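Local coordinates for protein nucleoporin NUP82 (PDB 5CWW) that serves as a structural component of the nuclear pore complex and probably also as a docking partner for nuclear transport factors, at residues A275-V281 with V387-I392; F373-P379 with P468-T472. One frame throughout, in Å; residues are numbered along the deposited sequence.

Contact 1 of 2, residues A275-V281 with V387-I392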
loop_
_atom_site.group_PDB
_atom_site.type_symbol
_atom_site.label_atom_id
_atom_site.label_comp_id
_atom_site.label_asym_id
_atom_site.label_seq_id
_atom_site.Cartn_x
_atom_site.Cartn_y
_atom_site.Cartn_z
ATOM N N ALA B 275 -3.363 -1.207 -2.627
ATOM C CA ALA B 275 -4.189 -0.923 -3.789
ATOM C C ALA B 275 -3.317 -0.800 -5.031
ATOM O O ALA B 275 -2.362 -0.024 -5.059
ATOM C CB ALA B 275 -4.995 0.348 -3.573
ATOM N N MET B 276 -3.659 -1.582 -6.050
ATOM C CA MET B 276 -2.951 -1.576 -7.322
ATOM C C MET B 276 -3.614 -0.602 -8.285
ATOM O O MET B 276 -4.821 -0.378 -8.210
ATOM C CB MET B 276 -2.939 -2.980 -7.930
ATOM C CG MET B 276 -2.485 -4.072 -6.973
ATOM S SD MET B 276 -0.754 -3.902 -6.482
ATOM C CE MET B 276 -0.585 -5.305 -5.385
ATOM N N THR B 277 -2.831 -0.031 -9.194
ATOM C CA THR B 277 -3.377 0.874 -10.198
ATOM C C THR B 277 -4.307 0.120 -11.147
ATOM O O THR B 277 -5.119 0.725 -11.840
ATOM C CB THR B 277 -2.267 1.563 -11.018
ATOM O OG1 THR B 277 -1.440 0.573 -11.643
ATOM C CG2 THR B 277 -1.411 2.449 -10.129
ATOM N N SER B 278 -4.191 -1.202 -11.170
ATOM C CA SER B 278 -5.062 -2.022 -12.001
ATOM C C SER B 278 -6.488 -2.053 -11.452
ATOM O O SER B 278 -7.419 -2.417 -12.165
ATOM C CB SER B 278 -4.518 -3.448 -12.100
ATOM O OG SER B 278 -4.555 -4.088 -10.837
ATOM N N GLY B 279 -6.643 -1.679 -10.184
ATOM C CA GLY B 279 -7.946 -1.651 -9.537
ATOM C C GLY B 279 -8.118 -2.698 -8.450
ATOM O O GLY B 279 -9.129 -2.712 -7.752
ATOM N N ASP B 280 -7.128 -3.570 -8.299
ATOM C CA ASP B 280 -7.210 -4.656 -7.329
ATOM C C ASP B 280 -6.742 -4.225 -5.946
ATOM O O ASP B 280 -5.940 -3.299 -5.801
ATOM C CB ASP B 280 -6.390 -5.857 -7.803
ATOM C CG ASP B 280 -6.948 -6.484 -9.067
ATOM O OD1 ASP B 280 -8.162 -6.340 -9.320
ATOM O OD2 ASP B 280 -6.172 -7.125 -9.808
ATOM N N VAL B 281 -7.251 -4.920 -4.934
ATOM C CA VAL B 281 -6.921 -4.648 -3.543
ATOM C C VAL B 281 -6.413 -5.932 -2.905
ATOM O O VAL B 281 -6.953 -7.009 -3.153
ATOM C CB VAL B 281 -8.148 -4.113 -2.760
ATOM C CG1 VAL B 281 -7.845 -3.988 -1.275
ATOM C CG2 VAL B 281 -8.601 -2.774 -3.327
ATOM N N VAL B 387 -12.086 2.389 -12.362
ATOM C CA VAL B 387 -11.514 1.127 -11.908
ATOM C C VAL B 387 -10.106 1.370 -11.377
ATOM O O VAL B 387 -9.719 0.832 -10.340
ATOM C CB VAL B 387 -11.471 0.078 -13.046
ATOM C CG1 VAL B 387 -10.748 -1.190 -12.601
ATOM C CG2 VAL B 387 -12.879 -0.257 -13.508
ATOM N N GLU B 388 -9.352 2.190 -12.103
ATOM C CA GLU B 388 -7.972 2.513 -11.757
ATOM C C GLU B 388 -7.875 3.226 -10.409
ATOM O O GLU B 388 -8.479 4.283 -10.217
ATOM C CB GLU B 388 -7.355 3.382 -12.857
ATOM C CG GLU B 388 -5.922 3.824 -12.595
ATOM C CD GLU B 388 -5.334 4.594 -13.761
ATOM O OE1 GLU B 388 -5.946 5.601 -14.180
ATOM O OE2 GLU B 388 -4.265 4.184 -14.263
ATOM N N LEU B 389 -7.113 2.646 -9.483
ATOM C CA LEU B 389 -7.000 3.185 -8.128
ATOM C C LEU B 389 -5.750 4.036 -7.962
ATOM O O LEU B 389 -4.725 3.793 -8.606
ATOM C CB LEU B 389 -6.991 2.056 -7.094
ATOM C CG LEU B 389 -8.303 1.287 -6.907
ATOM C CD1 LEU B 389 -8.104 0.160 -5.912
ATOM C CD2 LEU B 389 -9.421 2.209 -6.442
ATOM N N LYS B 390 -5.845 5.034 -7.088
ATOM C CA LYS B 390 -4.730 5.937 -6.828
ATOM C C LYS B 390 -4.420 6.066 -5.340
ATOM O O LYS B 390 -3.324 6.480 -4.967
ATOM C CB LYS B 390 -5.025 7.315 -7.427
ATOM C CG LYS B 390 -4.927 7.346 -8.949
ATOM C CD LYS B 390 -3.478 7.206 -9.422
ATOM C CE LYS B 390 -3.378 6.778 -10.877
ATOM N NZ LYS B 390 -3.977 7.782 -11.796
ATOM N N ASP B 391 -5.376 5.712 -4.488
ATOM C CA ASP B 391 -5.119 5.713 -3.054
ATOM C C ASP B 391 -6.027 4.741 -2.319
ATOM O O ASP B 391 -7.067 4.327 -2.831
ATOM C CB ASP B 391 -5.301 7.116 -2.472
ATOM C CG ASP B 391 -4.442 7.355 -1.239
ATOM O OD1 ASP B 391 -3.882 6.381 -0.694
ATOM O OD2 ASP B 391 -4.336 8.520 -0.804
ATOM N N ILE B 392 -5.611 4.376 -1.113
ATOM C CA ILE B 392 -6.388 3.499 -0.254
ATOM C C ILE B 392 -6.297 4.012 1.176
ATOM O O ILE B 392 -5.238 4.461 1.617
ATOM C CB ILE B 392 -5.902 2.035 -0.335
ATOM C CG1 ILE B 392 -6.765 1.136 0.555
ATOM C CG2 ILE B 392 -4.418 1.934 0.038
ATOM C CD1 ILE B 392 -6.546 -0.346 0.336
HETATM O O HOH W 1 -11.056 -0.727 -8.398
#
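The backbone of Met276-Gly279 folds into a type I turn at the tip of a hairpin, and the residues around Glu388 lie against it, with CA atoms 4.8 Å apart at Thr277 and Leu389 and 4.7 Å apart at Gly279 and Glu388. Two bonds close the hairpin, Gly279 N to Met276 O (3.0 Å) and Met276 N to Asp280 O (2.9 Å), so this is a 3:5 hairpin of the type I plus G1 bulge class. Its bulge position needs positive phi, hence Gly279, where a CB would also strike Val387 CG1. Across the gap the backbones meet through CA-H...O contacts, Glu388 CA to Thr277 O at 3.4 Å and Thr277 CA to Leu389 O at 3.6 Å, and through a water that donates to Gly279 O and Val387 O, 2.8 Å from each.

Such packing joins consecutive blades of the beta-propeller expected for this N-terminal domain: the 272-276/281-284 hairpin of one blade meets the entry to strand 389-395, an edge strand of the next.

Leu389 reaches into the hairpin, its CD1 3.9 Å from both Ala275 CB and Val281 CG2. Small Ala275 also lets Ile392 come close (CB to CB, 3.8 Å), and beta-branched Val281 and Ile392 suit extended backbone. Polar groups are paired on the flanks: Thr277 OG1 with Glu253, Ser278 OG with Asp251 O, and Glu388 OE1 with Thr433. A basic side chain of the Nup145N chain bonds to Ser278 O.

Contact 2 of 2, residues F373-P379 with P468-T472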
loop_
_atom_site.group_PDB
_atom_site.type_symbol
_atom_site.label_atom_id
_atom_site.label_comp_id
_atom_site.label_asym_id
_atom_site.label_seq_id
_atom_site.Cartn_x
_atom_site.Cartn_y
_atom_site.Cartn_z
ATOM N N PHE B 373 -9.348 -8.944 -3.798
ATOM C CA PHE B 373 -10.667 -8.975 -3.183
ATOM C C PHE B 373 -11.759 -8.735 -4.216
ATOM O O PHE B 373 -11.657 -7.823 -5.038
ATOM C CB PHE B 373 -10.771 -7.926 -2.073
ATOM C CG PHE B 373 -10.120 -8.337 -0.786
ATOM C CD1 PHE B 373 -8.745 -8.281 -0.642
ATOM C CD2 PHE B 373 -10.885 -8.773 0.282
ATOM C CE1 PHE B 373 -8.143 -8.658 0.542
ATOM C CE2 PHE B 373 -10.290 -9.148 1.471
ATOM C CZ PHE B 373 -8.916 -9.093 1.600
ATOM N N ASP B 374 -12.802 -9.556 -4.172
ATOM C CA ASP B 374 -13.975 -9.336 -5.005
ATOM C C ASP B 374 -14.889 -8.320 -4.331
ATOM O O ASP B 374 -15.232 -8.468 -3.159
ATOM C CB ASP B 374 -14.725 -10.646 -5.253
ATOM C CG ASP B 374 -15.914 -10.469 -6.176
ATOM O OD1 ASP B 374 -15.700 -10.306 -7.394
ATOM O OD2 ASP B 374 -17.061 -10.496 -5.685
ATOM N N PHE B 375 -15.268 -7.284 -5.072
ATOM C CA PHE B 375 -16.171 -6.261 -4.556
ATOM C C PHE B 375 -17.616 -6.685 -4.783
ATOM O O PHE B 375 -18.135 -6.586 -5.892
ATOM C CB PHE B 375 -15.899 -4.910 -5.223
ATOM C CG PHE B 375 -14.489 -4.418 -5.049
ATOM C CD1 PHE B 375 -13.779 -4.695 -3.893
ATOM C CD2 PHE B 375 -13.870 -3.686 -6.049
ATOM C CE1 PHE B 375 -12.477 -4.247 -3.737
ATOM C CE2 PHE B 375 -12.571 -3.235 -5.900
ATOM C CZ PHE B 375 -11.874 -3.515 -4.741
ATOM N N ASP B 376 -18.261 -7.165 -3.729
ATOM C CA ASP B 376 -19.663 -7.554 -3.814
ATOM C C ASP B 376 -20.529 -6.306 -3.987
ATOM O O ASP B 376 -20.263 -5.271 -3.375
ATOM C CB ASP B 376 -20.076 -8.340 -2.565
ATOM C CG ASP B 376 -21.443 -8.980 -2.697
ATOM O OD1 ASP B 376 -21.934 -9.134 -3.835
ATOM O OD2 ASP B 376 -22.031 -9.333 -1.653
ATOM N N LEU B 377 -21.551 -6.409 -4.835
ATOM C CA LEU B 377 -22.411 -5.277 -5.189
ATOM C C LEU B 377 -21.617 -4.109 -5.772
ATOM O O LEU B 377 -21.992 -2.947 -5.606
ATOM C CB LEU B 377 -23.208 -4.797 -3.974
ATOM C CG LEU B 377 -24.074 -5.829 -3.253
ATOM C CD1 LEU B 377 -24.892 -5.136 -2.177
ATOM C CD2 LEU B 377 -24.985 -6.571 -4.221
ATOM N N ASN B 378 -20.521 -4.419 -6.457
ATOM C CA ASN B 378 -19.739 -3.395 -7.139
ATOM C C ASN B 378 -20.564 -2.738 -8.245
ATOM O O ASN B 378 -21.346 -3.413 -8.913
ATOM C CB ASN B 378 -18.463 -4.004 -7.721
ATOM C CG ASN B 378 -17.504 -2.958 -8.246
ATOM O OD1 ASN B 378 -16.857 -2.253 -7.473
ATOM N ND2 ASN B 378 -17.393 -2.862 -9.568
ATOM N N PRO B 379 -20.408 -1.418 -8.435
ATOM C CA PRO B 379 -21.083 -0.777 -9.570
ATOM C C PRO B 379 -20.680 -1.409 -10.897
ATOM O O PRO B 379 -19.506 -1.720 -11.096
ATOM C CB PRO B 379 -20.609 0.678 -9.491
ATOM C CG PRO B 379 -20.212 0.875 -8.075
ATOM C CD PRO B 379 -19.675 -0.442 -7.610
ATOM N N PRO B 468 -11.416 -13.832 -1.644
ATOM C CA PRO B 468 -11.866 -12.989 -0.530
ATOM C C PRO B 468 -12.801 -11.881 -1.003
ATOM O O PRO B 468 -12.727 -11.481 -2.166
ATOM C CB PRO B 468 -10.563 -12.413 0.028
ATOM C CG PRO B 468 -9.578 -12.526 -1.084
ATOM C CD PRO B 468 -9.960 -13.746 -1.851
ATOM N N SER B 469 -13.654 -11.383 -0.112
ATOM C CA SER B 469 -14.704 -10.454 -0.509
ATOM C C SER B 469 -14.820 -9.241 0.406
ATOM O O SER B 469 -14.607 -9.332 1.616
ATOM C CB SER B 469 -16.051 -11.182 -0.554
ATOM O OG SER B 469 -17.102 -10.294 -0.890
ATOM N N LEU B 470 -15.143 -8.105 -0.205
ATOM C CA LEU B 470 -15.555 -6.908 0.513
ATOM C C LEU B 470 -16.950 -6.519 0.039
ATOM O O LEU B 470 -17.314 -6.786 -1.107
ATOM C CB LEU B 470 -14.576 -5.758 0.279
ATOM C CG LEU B 470 -13.149 -5.946 0.799
ATOM C CD1 LEU B 470 -12.242 -4.849 0.260
ATOM C CD2 LEU B 470 -13.130 -5.959 2.319
ATOM N N LEU B 471 -17.719 -5.885 0.918
ATOM C CA LEU B 471 -19.060 -5.418 0.577
ATOM C C LEU B 471 -19.030 -3.943 0.204
ATOM O O LEU B 471 -18.756 -3.089 1.045
ATOM C CB LEU B 471 -20.027 -5.644 1.745
ATOM C CG LEU B 471 -21.433 -5.043 1.602
ATOM C CD1 LEU B 471 -22.142 -5.581 0.369
ATOM C CD2 LEU B 471 -22.260 -5.312 2.851
ATOM N N THR B 472 -19.314 -3.647 -1.059
ATOM C CA THR B 472 -19.406 -2.265 -1.504
ATOM C C THR B 472 -20.653 -1.633 -0.900
ATOM O O THR B 472 -21.773 -2.001 -1.250
ATOM C CB THR B 472 -19.464 -2.153 -3.040
ATOM O OG1 THR B 472 -18.404 -2.922 -3.622
ATOM C CG2 THR B 472 -19.331 -0.703 -3.478
HETATM O O HOH W 2 -22.808 -0.867 -4.065
#
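Strand 374-376 lies parallel to strand 469-472, and each of its inward-turned polar backbone atoms has a partner. Asp374 N donates to Pro468 O (2.8 Å), Asp374 O accepts from Leu470 N (3.0 Å), Asp376 N donates to Leu470 O (2.8 Å) and Asp376 O accepts from Thr472 N (3.0 Å). Thr472 OG1 donates to that same Asp376 O, also at 3.0 Å, so a threonine here adds a second donor where the strand ends. Proline, which has no N-H to donate, suits position 468, since its carbonyl serves the strand pairing and its ring packs on Phe373. At Asp376 and Leu377 the chain swings out in a type II turn running from Phe375 to Asn378, closed by a weak bond from Asn378 N to Phe375 O (3.3 Å). A water bridges Leu377 O (2.7 Å) and Thr472 O (3.2 Å).

The Asp376 carboxylate forms a salt bridge with a basic side chain of the Nup159 chain, while the Asn378 amide meets Lys438 and Glu382. Pro468 CB sits over the Phe373 ring in a CH-pi contact, 3.9 Å from its centroid, and Leu470 packs beside both phenylalanines. Strand 374-376 is outermost in its sheet; strand 469-476 separates it from antiparallel strand 437-441, with strand 427-432 beyond.

From the N terminus, segment 275-281 comes first, then 373-379, 387-392 and 468-472, so the two contacts cross. Contact 1 closes a loop that carries helices 298-315 and 321-338 and strand 369-370, the last of the 254-258/272-276/281-284/369-370 sheet. Strand 374-376 lies within this loop, but its partner 469-476 follows only after strands 389-395, 427-432 and 437-441, so contact 2 closes last. Strands 374-376 and 389-395 are the two edges of one mixed sheet, each reached by a different contact. Val281 O lies 3.1 Å from Phe373 N, a probable hydrogen bond, and Val281 CG2 lies 3.6 Å from Phe375 CZ, so the hairpin of contact 1 also touches the first segment of contact 2.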